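Local coordinates for protein 2,3-dihydroxybenzoate-AMP ligase (PDB 1MDB) that belongs to the ANL superfamily of AMP-binding enzymes and holds adenosine monophosphate and 2,3-dihydroxy-benzoic acid in its ligand pocket, at residues Gly24-Phe27 against Gly28-Leu31; Gly71-Gln74 against Lys75-Val78; Val365-Asp368 against His369-Val373. One frame throughout, in Å; residues are numbered along the deposited sequence.

Contact 1 (Gly24-Phe27 against Gly28-Leu31); sequences GETF and GDLL
Asp-29, in the first turn of helix 27-38, folds its carboxylate back over Thr-26, the N-cap residue, and the two form a capping box. Thr-26 OG1 accepts the amide of Asp-29 N at 3.1 Å, and in return Asp-29 OD2 accepts Thr-26 N at 2.9 Å in an almost straight bond (177°), met on the anti side of the carboxylate and somewhat out of its plane. The first torsion of Thr-26 (chi1 67°) sets OG1 between its own N and carbonyl carbon, turned to the start of the helix. A water hydrogen-bonds Thr-26 OG1 at 3.0 Å and donates weakly to Asp-29 OD1. The negative carboxylate beside the helix N terminus is probably stabilised by the amides there. Backbone bonds from Leu-30 N to Thr-26 O and from Leu-31 N to Phe-27 O, each 2.9 Å, complete the first turn. The Phe-27 ring points into the protein; Phe-27 and Leu-30 run side by side, pointing the same way, with Phe-27 CD2 4.1 Å from Leu-30 CD1. Around the helix start, Glu-25 O is hydrogen-bonded to Ser-181 and Phe-27 N to His-204. The Phe-27 ring stacks with Phe-96 and touches Phe-93 of helix 86-98 as well as Tyr-207, Ile-208 and Leu-211 of helix 204-218, while Leu-31 leans on helix 53-70.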
ATOM      1  N   GLY A  24      -1.915  -8.366 -22.867  1.00 41.41           N
ATOM      2  CA  GLY A  24      -0.837  -8.940 -23.652  1.00 39.12           C
ATOM      3  C   GLY A  24       0.306  -7.973 -23.902  1.00 39.03           C
ATOM      4  O   GLY A  24       1.138  -8.206 -24.778  1.00 37.52           O
ATOM      5  N   GLU A  25       0.351  -6.885 -23.135  1.00 38.23           N
ATOM      6  CA  GLU A  25       1.419  -5.896 -23.269  1.00 39.58           C
ATOM      7  C   GLU A  25       2.251  -5.822 -21.983  1.00 38.53           C
ATOM      8  O   GLU A  25       1.743  -6.060 -20.874  1.00 35.78           O
ATOM      9  CB  GLU A  25       0.834  -4.514 -23.598  1.00 42.13           C
ATOM     10  CG  GLU A  25       0.080  -3.842 -22.456  1.00 47.31           C
ATOM     11  CD  GLU A  25      -0.643  -2.569 -22.896  1.00 48.60           C
ATOM     12  OE1 GLU A  25      -0.072  -1.797 -23.700  1.00 49.19           O
ATOM     13  OE2 GLU A  25      -1.776  -2.336 -22.426  1.00 48.14           O
ATOM     14  N   THR A  26       3.529  -5.496 -22.131  1.00 36.59           N
ATOM     15  CA  THR A  26       4.418  -5.401 -20.975  1.00 36.15           C
ATOM     16  C   THR A  26       4.560  -3.959 -20.512  1.00 35.44           C
ATOM     17  O   THR A  26       4.111  -3.039 -21.196  1.00 36.46           O
ATOM     18  CB  THR A  26       5.818  -5.912 -21.309  1.00 36.24           C
ATOM     19  OG1 THR A  26       6.426  -5.023 -22.254  1.00 34.04           O
ATOM     20  CG2 THR A  26       5.752  -7.321 -21.894  1.00 36.57           C
ATOM     21  N   PHE A  27       5.182  -3.754 -19.351  1.00 33.43           N
ATOM     22  CA  PHE A  27       5.384  -2.398 -18.861  1.00 32.36           C
ATOM     23  C   PHE A  27       6.281  -1.679 -19.858  1.00 32.91           C
ATOM     24  O   PHE A  27       6.137  -0.471 -20.088  1.00 30.76           O
ATOM     25  CB  PHE A  27       6.043  -2.398 -17.477  1.00 31.29           C
ATOM     26  CG  PHE A  27       5.089  -2.679 -16.353  1.00 30.70           C
ATOM     27  CD1 PHE A  27       5.028  -3.937 -15.771  1.00 32.61           C
ATOM     28  CD2 PHE A  27       4.246  -1.680 -15.877  1.00 30.75           C
ATOM     29  CE1 PHE A  27       4.139  -4.201 -14.729  1.00 32.21           C
ATOM     30  CE2 PHE A  27       3.356  -1.931 -14.838  1.00 33.07           C
ATOM     31  CZ  PHE A  27       3.304  -3.195 -14.263  1.00 31.84           C
ATOM     32  N   GLY A  28       7.205  -2.438 -20.449  1.00 32.06           N
ATOM     33  CA  GLY A  28       8.108  -1.876 -21.435  1.00 33.93           C
ATOM     34  C   GLY A  28       7.296  -1.307 -22.581  1.00 36.38           C
ATOM     35  O   GLY A  28       7.550  -0.186 -23.024  1.00 37.59           O
ATOM     36  N   ASP A  29       6.314  -2.075 -23.053  1.00 36.98           N
ATOM     37  CA  ASP A  29       5.445  -1.635 -24.147  1.00 38.04           C
ATOM     38  C   ASP A  29       4.678  -0.397 -23.713  1.00 39.00           C
ATOM     39  O   ASP A  29       4.623   0.608 -24.425  1.00 40.33           O
ATOM     40  CB  ASP A  29       4.428  -2.720 -24.512  1.00 36.93           C
ATOM     41  CG  ASP A  29       5.075  -3.976 -25.056  1.00 38.71           C
ATOM     42  OD1 ASP A  29       6.081  -3.865 -25.797  1.00 38.16           O
ATOM     43  OD2 ASP A  29       4.562  -5.079 -24.758  1.00 37.32           O
ATOM     44  N   LEU A  30       4.077  -0.495 -22.532  1.00 40.11           N
ATOM     45  CA  LEU A  30       3.290   0.585 -21.951  1.00 39.45           C
ATOM     46  C   LEU A  30       4.042   1.912 -22.033  1.00 38.29           C
ATOM     47  O   LEU A  30       3.511   2.901 -22.534  1.00 39.71           O
ATOM     48  CB  LEU A  30       2.953   0.233 -20.496  1.00 40.59           C
ATOM     49  CG  LEU A  30       1.905   1.018 -19.709  1.00 40.89           C
ATOM     50  CD1 LEU A  30       1.645   0.303 -18.390  1.00 40.19           C
ATOM     51  CD2 LEU A  30       2.381   2.437 -19.460  1.00 41.03           C
ATOM     52  N   LEU A  31       5.280   1.936 -21.549  1.00 37.74           N
ATOM     53  CA  LEU A  31       6.083   3.154 -21.589  1.00 36.42           C
ATOM     54  C   LEU A  31       6.431   3.558 -23.022  1.00 37.06           C
ATOM     55  O   LEU A  31       6.320   4.731 -23.389  1.00 35.64           O
ATOM     56  CB  LEU A  31       7.365   2.967 -20.778  1.00 35.43           C
ATOM     57  CG  LEU A  31       8.414   4.080 -20.790  1.00 34.08           C
ATOM     58  CD1 LEU A  31       7.791   5.427 -20.465  1.00 33.23           C
ATOM     59  CD2 LEU A  31       9.493   3.731 -19.782  1.00 33.73           C
TER
HETATM   60  O   HOH W   1       8.016  -6.397 -24.444  1.00 37.75           O

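Contact 2 (Gly71-Gln74 against Lys75-Val78); sequences GIQQ and KDRV. With SO4 (sulfate ion), chain B.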
ATOM      1  N   GLY A  71      25.816  -6.891 -15.791  1.00 33.38           N
ATOM      2  CA  GLY A  71      25.740  -8.332 -15.624  1.00 31.19           C
ATOM      3  C   GLY A  71      24.409  -8.806 -15.078  1.00 31.47           C
ATOM      4  O   GLY A  71      24.251  -9.984 -14.759  1.00 28.16           O
ATOM      5  N   ILE A  72      23.451  -7.894 -14.947  1.00 31.96           N
ATOM      6  CA  ILE A  72      22.132  -8.264 -14.446  1.00 34.23           C
ATOM      7  C   ILE A  72      21.392  -8.923 -15.595  1.00 35.07           C
ATOM      8  O   ILE A  72      21.343  -8.376 -16.689  1.00 36.17           O
ATOM      9  CB  ILE A  72      21.340  -7.032 -13.963  1.00 34.71           C
ATOM     10  CG1 ILE A  72      21.983  -6.479 -12.686  1.00 32.55           C
ATOM     11  CG2 ILE A  72      19.881  -7.415 -13.705  1.00 34.45           C
ATOM     12  CD1 ILE A  72      21.323  -5.242 -12.162  1.00 34.82           C
ATOM     13  N   GLN A  73      20.821 -10.096 -15.350  1.00 35.33           N
ATOM     14  CA  GLN A  73      20.124 -10.815 -16.409  1.00 37.20           C
ATOM     15  C   GLN A  73      18.623 -10.977 -16.204  1.00 35.91           C
ATOM     16  O   GLN A  73      18.086 -10.703 -15.128  1.00 34.48           O
ATOM     17  CB  GLN A  73      20.741 -12.201 -16.572  1.00 39.35           C
ATOM     18  CG  GLN A  73      22.255 -12.215 -16.681  1.00 43.55           C
ATOM     19  CD  GLN A  73      22.793 -13.631 -16.693  1.00 46.30           C
ATOM     20  OE1 GLN A  73      22.358 -14.459 -17.495  1.00 49.62           O
ATOM     21  NE2 GLN A  73      23.735 -13.921 -15.804  1.00 47.13           N
ATOM     22  N   GLN A  74      17.957 -11.436 -17.258  1.00 33.44           N
ATOM     23  CA  GLN A  74      16.525 -11.670 -17.223  1.00 33.23           C
ATOM     24  C   GLN A  74      16.210 -12.669 -16.102  1.00 32.49           C
ATOM     25  O   GLN A  74      16.924 -13.652 -15.917  1.00 31.18           O
ATOM     26  CB  GLN A  74      16.061 -12.201 -18.590  1.00 31.29           C
ATOM     27  CG  GLN A  74      14.561 -12.430 -18.712  1.00 34.66           C
ATOM     28  CD  GLN A  74      14.106 -12.515 -20.163  1.00 37.43           C
ATOM     29  OE1 GLN A  74      14.701 -13.230 -20.975  1.00 39.75           O
ATOM     30  NE2 GLN A  74      13.043 -11.788 -20.495  1.00 38.81           N
ATOM     31  N   LYS A  75      15.139 -12.394 -15.365  1.00 33.31           N
ATOM     32  CA  LYS A  75      14.691 -13.207 -14.230  1.00 34.63           C
ATOM     33  C   LYS A  75      15.443 -12.869 -12.934  1.00 33.32           C
ATOM     34  O   LYS A  75      15.049 -13.303 -11.852  1.00 34.90           O
ATOM     35  CB  LYS A  75      14.815 -14.712 -14.519  1.00 36.47           C
ATOM     36  CG  LYS A  75      13.781 -15.261 -15.495  1.00 40.22           C
ATOM     37  CD  LYS A  75      13.649 -16.783 -15.374  1.00 41.48           C
ATOM     38  CE  LYS A  75      14.973 -17.489 -15.630  1.00 42.93           C
ATOM     39  NZ  LYS A  75      14.905 -18.952 -15.337  1.00 44.99           N
ATOM     40  N   ASP A  76      16.524 -12.104 -13.036  1.00 31.87           N
ATOM     41  CA  ASP A  76      17.273 -11.721 -11.837  1.00 32.22           C
ATOM     42  C   ASP A  76      16.409 -10.841 -10.947  1.00 30.89           C
ATOM     43  O   ASP A  76      15.651  -9.999 -11.444  1.00 29.20           O
ATOM     44  CB  ASP A  76      18.526 -10.913 -12.184  1.00 34.39           C
ATOM     45  CG  ASP A  76      19.711 -11.781 -12.516  1.00 36.47           C
ATOM     46  OD1 ASP A  76      19.677 -12.979 -12.187  1.00 38.94           O
ATOM     47  OD2 ASP A  76      20.685 -11.257 -13.092  1.00 38.06           O
ATOM     48  N   ARG A  77      16.522 -11.026  -9.636  1.00 29.08           N
ATOM     49  CA  ARG A  77      15.775 -10.194  -8.712  1.00 27.70           C
ATOM     50  C   ARG A  77      16.643  -9.029  -8.285  1.00 28.57           C
ATOM     51  O   ARG A  77      17.858  -9.166  -8.096  1.00 26.64           O
ATOM     52  CB  ARG A  77      15.317 -10.988  -7.486  1.00 28.26           C
ATOM     53  CG  ARG A  77      14.012 -11.721  -7.719  1.00 27.65           C
ATOM     54  CD  ARG A  77      14.218 -12.881  -8.671  1.00 28.78           C
ATOM     55  NE  ARG A  77      14.965 -13.953  -8.020  1.00 28.07           N
ATOM     56  CZ  ARG A  77      15.369 -15.063  -8.630  1.00 32.66           C
ATOM     57  NH1 ARG A  77      15.100 -15.243  -9.920  1.00 28.07           N
ATOM     58  NH2 ARG A  77      16.026 -15.999  -7.946  1.00 28.84           N
ATOM     59  N   VAL A  78      16.020  -7.864  -8.156  1.00 28.81           N
ATOM     60  CA  VAL A  78      16.748  -6.677  -7.750  1.00 27.26           C
ATOM     61  C   VAL A  78      15.963  -5.933  -6.696  1.00 27.62           C
ATOM     62  O   VAL A  78      14.892  -5.385  -6.971  1.00 28.55           O
ATOM     63  CB  VAL A  78      17.027  -5.758  -8.958  1.00 28.04           C
ATOM     64  CG1 VAL A  78      17.713  -4.484  -8.512  1.00 24.73           C
ATOM     65  CG2 VAL A  78      17.899  -6.502  -9.975  1.00 24.59           C
TER
HETATM   66  S   SO4 B 999      14.896 -18.876 -11.438  1.00 53.54           S
HETATM   67  O1  SO4 B 999      14.867 -18.497 -10.010  1.00 50.55           O
HETATM   68  O2  SO4 B 999      13.518 -18.997 -11.956  1.00 50.01           O
HETATM   69  O3  SO4 B 999      15.622 -17.843 -12.203  1.00 53.36           O
HETATM   70  O4  SO4 B 999      15.602 -20.166 -11.585  1.00 52.60           O
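Asp-76 turns its side chain back across the bend to Gln-73, and Asp-76 OD2 accepts a hydrogen bond from Gln-73 N at 2.5 Å, a length doubtfully short for such a bond. The N-H comes from above the carboxylate plane, 41° out of it. In return Asp-76 N donates to Gln-73 O at 3.0 Å, so the two residues are tied twice. The end of the Gln-73 side chain leads away, its amide steeply inclined to the carboxylate, while Gln-73 CB and CG lie near Asp-76 OD2. Ile-72 CG2 reaches the same oxygen at 4.0 Å, and Ile-72 CD1 meets Val-78 CG2 at 4.3 Å on the buried side. Arg-77 doubles back through bends at chi2 (71°) and chi3 (72°), which let NH1 donate a 2.7 Å hydrogen bond to Lys-75 O. A sulfate ion, probably from the crystallisation liquor, is held weakly by Arg-77 NH1 and Lys-75 NZ, and also bonds Lys-3 N. Gln-73 to Asp-76 is a type II beta turn with Lys-75 at positive phi. It follows the Schellman motif in which Gly-71 ends helix 53-70, and leads into strand 77-80, parallel to strands 101-104 and 125-132 of a mixed sheet: a helix-to-strand connection of an alpha/beta fold.

Contact 3 (Val365-Asp368 against His369-Val373); sequences VWDD and HDRDV
A tight beta hairpin following strand 362-366 brings Val-373 back beside Val-365 and Asp-372 beside Trp-366. Trp-366 and Asp-372 are an antiparallel, non-hydrogen-bonded pair, framed by backbone bonds from Val-373 N to Val-365 O and from Asp-367 N to Arg-371 O, both 2.9 Å. Asp-367 to Asp-370 make the type I turn, closed by Asp-370 N on Asp-367 O at 2.8 Å. In Asp-367, chi1 of 67° swings the carboxylate over the loop, where OD1 accepts Arg-371 N nearly along its own C-O axis, at a doubtfully short 2.6 Å. The indole of Trp-366 lies against the returning chain. Asp-370 O sits 3.5 Å above the ring plane, over its centre, and the Asp-370 carboxylate sits beside the CE3-CZ3 rim, its OD2 3.4 Å from Trp-366 CZ3. At the ring edge, in plane, Asp-372 OD2 stands 3.1 Å from Trp-366 NE1, with the carboxylate almost perpendicular (86°) to the indole. A water accepts from Val-365 N and donates to the same OD2, bridging the two limbs. On the other flank Val-365 CG1 and Val-373 CG1 touch at 3.6 Å. Outer partners anchor the acidic loop: Asp-370 forms a salt bridge with Arg-410, and Asp-368 a hydrogen bond with His-380. With Asp-370 in left-handed helical backbone geometry, the pattern is that of a 3:5 beta hairpin, a type I turn followed by a G1 beta bulge, here at the edge of the four-stranded antiparallel sheet.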
ATOM      1  N   VAL A 365     -17.706 -14.585   1.671  1.00 46.87           N
ATOM      2  CA  VAL A 365     -17.649 -14.327   3.103  1.00 46.29           C
ATOM      3  C   VAL A 365     -17.985 -15.619   3.841  1.00 47.35           C
ATOM      4  O   VAL A 365     -19.153 -16.008   3.928  1.00 47.25           O
ATOM      5  CB  VAL A 365     -18.657 -13.237   3.511  1.00 45.17           C
ATOM      6  CG1 VAL A 365     -18.615 -13.022   5.005  1.00 43.61           C
ATOM      7  CG2 VAL A 365     -18.342 -11.941   2.786  1.00 44.85           C
ATOM      8  N   TRP A 366     -16.958 -16.284   4.362  1.00 46.39           N
ATOM      9  CA  TRP A 366     -17.143 -17.539   5.076  1.00 47.87           C
ATOM     10  C   TRP A 366     -17.113 -17.407   6.593  1.00 49.46           C
ATOM     11  O   TRP A 366     -16.695 -16.388   7.135  1.00 49.46           O
ATOM     12  CB  TRP A 366     -16.070 -18.545   4.668  1.00 46.96           C
ATOM     13  CG  TRP A 366     -16.241 -19.120   3.311  1.00 47.34           C
ATOM     14  CD1 TRP A 366     -17.304 -18.952   2.470  1.00 47.63           C
ATOM     15  CD2 TRP A 366     -15.332 -19.994   2.642  1.00 47.36           C
ATOM     16  NE1 TRP A 366     -17.109 -19.668   1.313  1.00 48.68           N
ATOM     17  CE2 TRP A 366     -15.905 -20.317   1.392  1.00 47.27           C
ATOM     18  CE3 TRP A 366     -14.082 -20.534   2.974  1.00 47.20           C
ATOM     19  CZ2 TRP A 366     -15.276 -21.161   0.478  1.00 47.09           C
ATOM     20  CZ3 TRP A 366     -13.456 -21.372   2.065  1.00 46.20           C
ATOM     21  CH2 TRP A 366     -14.053 -21.676   0.829  1.00 46.63           C
ATOM     22  N   ASP A 367     -17.561 -18.462   7.267  1.00 50.58           N
ATOM     23  CA  ASP A 367     -17.572 -18.511   8.722  1.00 51.04           C
ATOM     24  C   ASP A 367     -16.377 -19.374   9.115  1.00 51.80           C
ATOM     25  O   ASP A 367     -15.736 -19.973   8.254  1.00 50.59           O
ATOM     26  CB  ASP A 367     -18.883 -19.133   9.226  1.00 51.90           C
ATOM     27  CG  ASP A 367     -19.010 -20.607   8.871  1.00 52.79           C
ATOM     28  OD1 ASP A 367     -18.568 -21.001   7.774  1.00 52.66           O
ATOM     29  OD2 ASP A 367     -19.565 -21.372   9.685  1.00 55.40           O
ATOM     30  N   ASP A 368     -16.080 -19.439  10.408  1.00 54.09           N
ATOM     31  CA  ASP A 368     -14.944 -20.211  10.898  1.00 55.24           C
ATOM     32  C   ASP A 368     -14.788 -21.602  10.294  1.00 56.49           C
ATOM     33  O   ASP A 368     -13.694 -22.162  10.306  1.00 57.23           O
ATOM     34  CB  ASP A 368     -15.009 -20.332  12.421  1.00 55.96           C
ATOM     35  CG  ASP A 368     -14.917 -18.991  13.113  1.00 56.65           C
ATOM     36  OD1 ASP A 368     -14.054 -18.182  12.720  1.00 57.47           O
ATOM     37  OD2 ASP A 368     -15.697 -18.743  14.056  1.00 58.44           O
ATOM     38  N   HIS A 369     -15.867 -22.159   9.758  1.00 57.55           N
ATOM     39  CA  HIS A 369     -15.797 -23.498   9.187  1.00 58.40           C
ATOM     40  C   HIS A 369     -15.836 -23.552   7.667  1.00 58.20           C
ATOM     41  O   HIS A 369     -16.260 -24.552   7.086  1.00 58.52           O
ATOM     42  CB  HIS A 369     -16.907 -24.367   9.781  1.00 60.06           C
ATOM     43  CG  HIS A 369     -16.839 -24.480  11.272  1.00 61.39           C
ATOM     44  ND1 HIS A 369     -15.811 -25.131  11.921  1.00 62.60           N
ATOM     45  CD2 HIS A 369     -17.637 -23.976  12.242  1.00 61.64           C
ATOM     46  CE1 HIS A 369     -15.978 -25.021  13.228  1.00 62.38           C
ATOM     47  NE2 HIS A 369     -17.078 -24.324  13.449  1.00 62.73           N
ATOM     48  N   ASP A 370     -15.378 -22.482   7.028  1.00 57.46           N
ATOM     49  CA  ASP A 370     -15.331 -22.414   5.572  1.00 56.80           C
ATOM     50  C   ASP A 370     -16.691 -22.575   4.902  1.00 56.22           C
ATOM     51  O   ASP A 370     -16.775 -23.034   3.766  1.00 55.51           O
ATOM     52  CB  ASP A 370     -14.363 -23.475   5.036  1.00 57.13           C
ATOM     53  CG  ASP A 370     -12.905 -23.103   5.256  1.00 57.48           C
ATOM     54  OD1 ASP A 370     -12.583 -22.525   6.314  1.00 57.00           O
ATOM     55  OD2 ASP A 370     -12.074 -23.401   4.372  1.00 57.61           O
ATOM     56  N   ARG A 371     -17.752 -22.198   5.605  1.00 56.16           N
ATOM     57  CA  ARG A 371     -19.102 -22.289   5.061  1.00 56.61           C
ATOM     58  C   ARG A 371     -19.573 -20.876   4.738  1.00 55.60           C
ATOM     59  O   ARG A 371     -19.393 -19.962   5.542  1.00 55.60           O
ATOM     60  CB  ARG A 371     -20.060 -22.906   6.087  1.00 58.35           C
ATOM     61  CG  ARG A 371     -19.638 -24.254   6.635  1.00 61.50           C
ATOM     62  CD  ARG A 371     -20.412 -24.587   7.907  1.00 65.12           C
ATOM     63  NE  ARG A 371     -19.913 -25.797   8.558  1.00 68.72           N
ATOM     64  CZ  ARG A 371     -20.339 -26.247   9.736  1.00 70.39           C
ATOM     65  NH1 ARG A 371     -21.278 -25.587  10.402  1.00 71.25           N
ATOM     66  NH2 ARG A 371     -19.823 -27.358  10.252  1.00 71.78           N
ATOM     67  N   ASP A 372     -20.173 -20.690   3.570  1.00 55.98           N
ATOM     68  CA  ASP A 372     -20.661 -19.365   3.207  1.00 56.27           C
ATOM     69  C   ASP A 372     -21.617 -18.870   4.279  1.00 56.60           C
ATOM     70  O   ASP A 372     -22.554 -19.564   4.661  1.00 56.14           O
ATOM     71  CB  ASP A 372     -21.371 -19.391   1.851  1.00 56.09           C
ATOM     72  CG  ASP A 372     -20.402 -19.490   0.686  1.00 57.30           C
ATOM     73  OD1 ASP A 372     -20.219 -20.604   0.144  1.00 56.34           O
ATOM     74  OD2 ASP A 372     -19.813 -18.449   0.316  1.00 56.75           O
ATOM     75  N   VAL A 373     -21.365 -17.668   4.777  1.00 57.65           N
ATOM     76  CA  VAL A 373     -22.219 -17.102   5.803  1.00 58.79           C
ATOM     77  C   VAL A 373     -23.517 -16.660   5.127  1.00 59.31           C
ATOM     78  O   VAL A 373     -23.574 -16.531   3.906  1.00 59.57           O
ATOM     79  CB  VAL A 373     -21.534 -15.894   6.495  1.00 58.51           C
ATOM     80  CG1 VAL A 373     -21.740 -14.626   5.683  1.00 57.53           C
ATOM     81  CG2 VAL A 373     -22.061 -15.740   7.906  1.00 59.62           C
TER
HETATM   82  O   HOH W   2     -20.273 -15.696   0.254  1.00 35.30           O

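From the N terminus the three contacts follow in series, and none nests in or crosses another. Contact 1 starts helix 27-38, after the loop that leaves helix 10-18. Contact 2 comes about 18 Å away, centre to centre, where the chain leaves helix 53-70 and enters the mixed sheet through strand 77-80; the two do not touch, but helix 86-98 packs against both. Contact 3 lies far off, its centre about 40 Å from that of contact 1 and 42 Å from that of contact 2, and reverses the chain between strands 362-366 and 379-384. All three are local: contact 1 caps a helix start, contact 2 turns a helix-to-strand joint and contact 3 closes a hairpin loop.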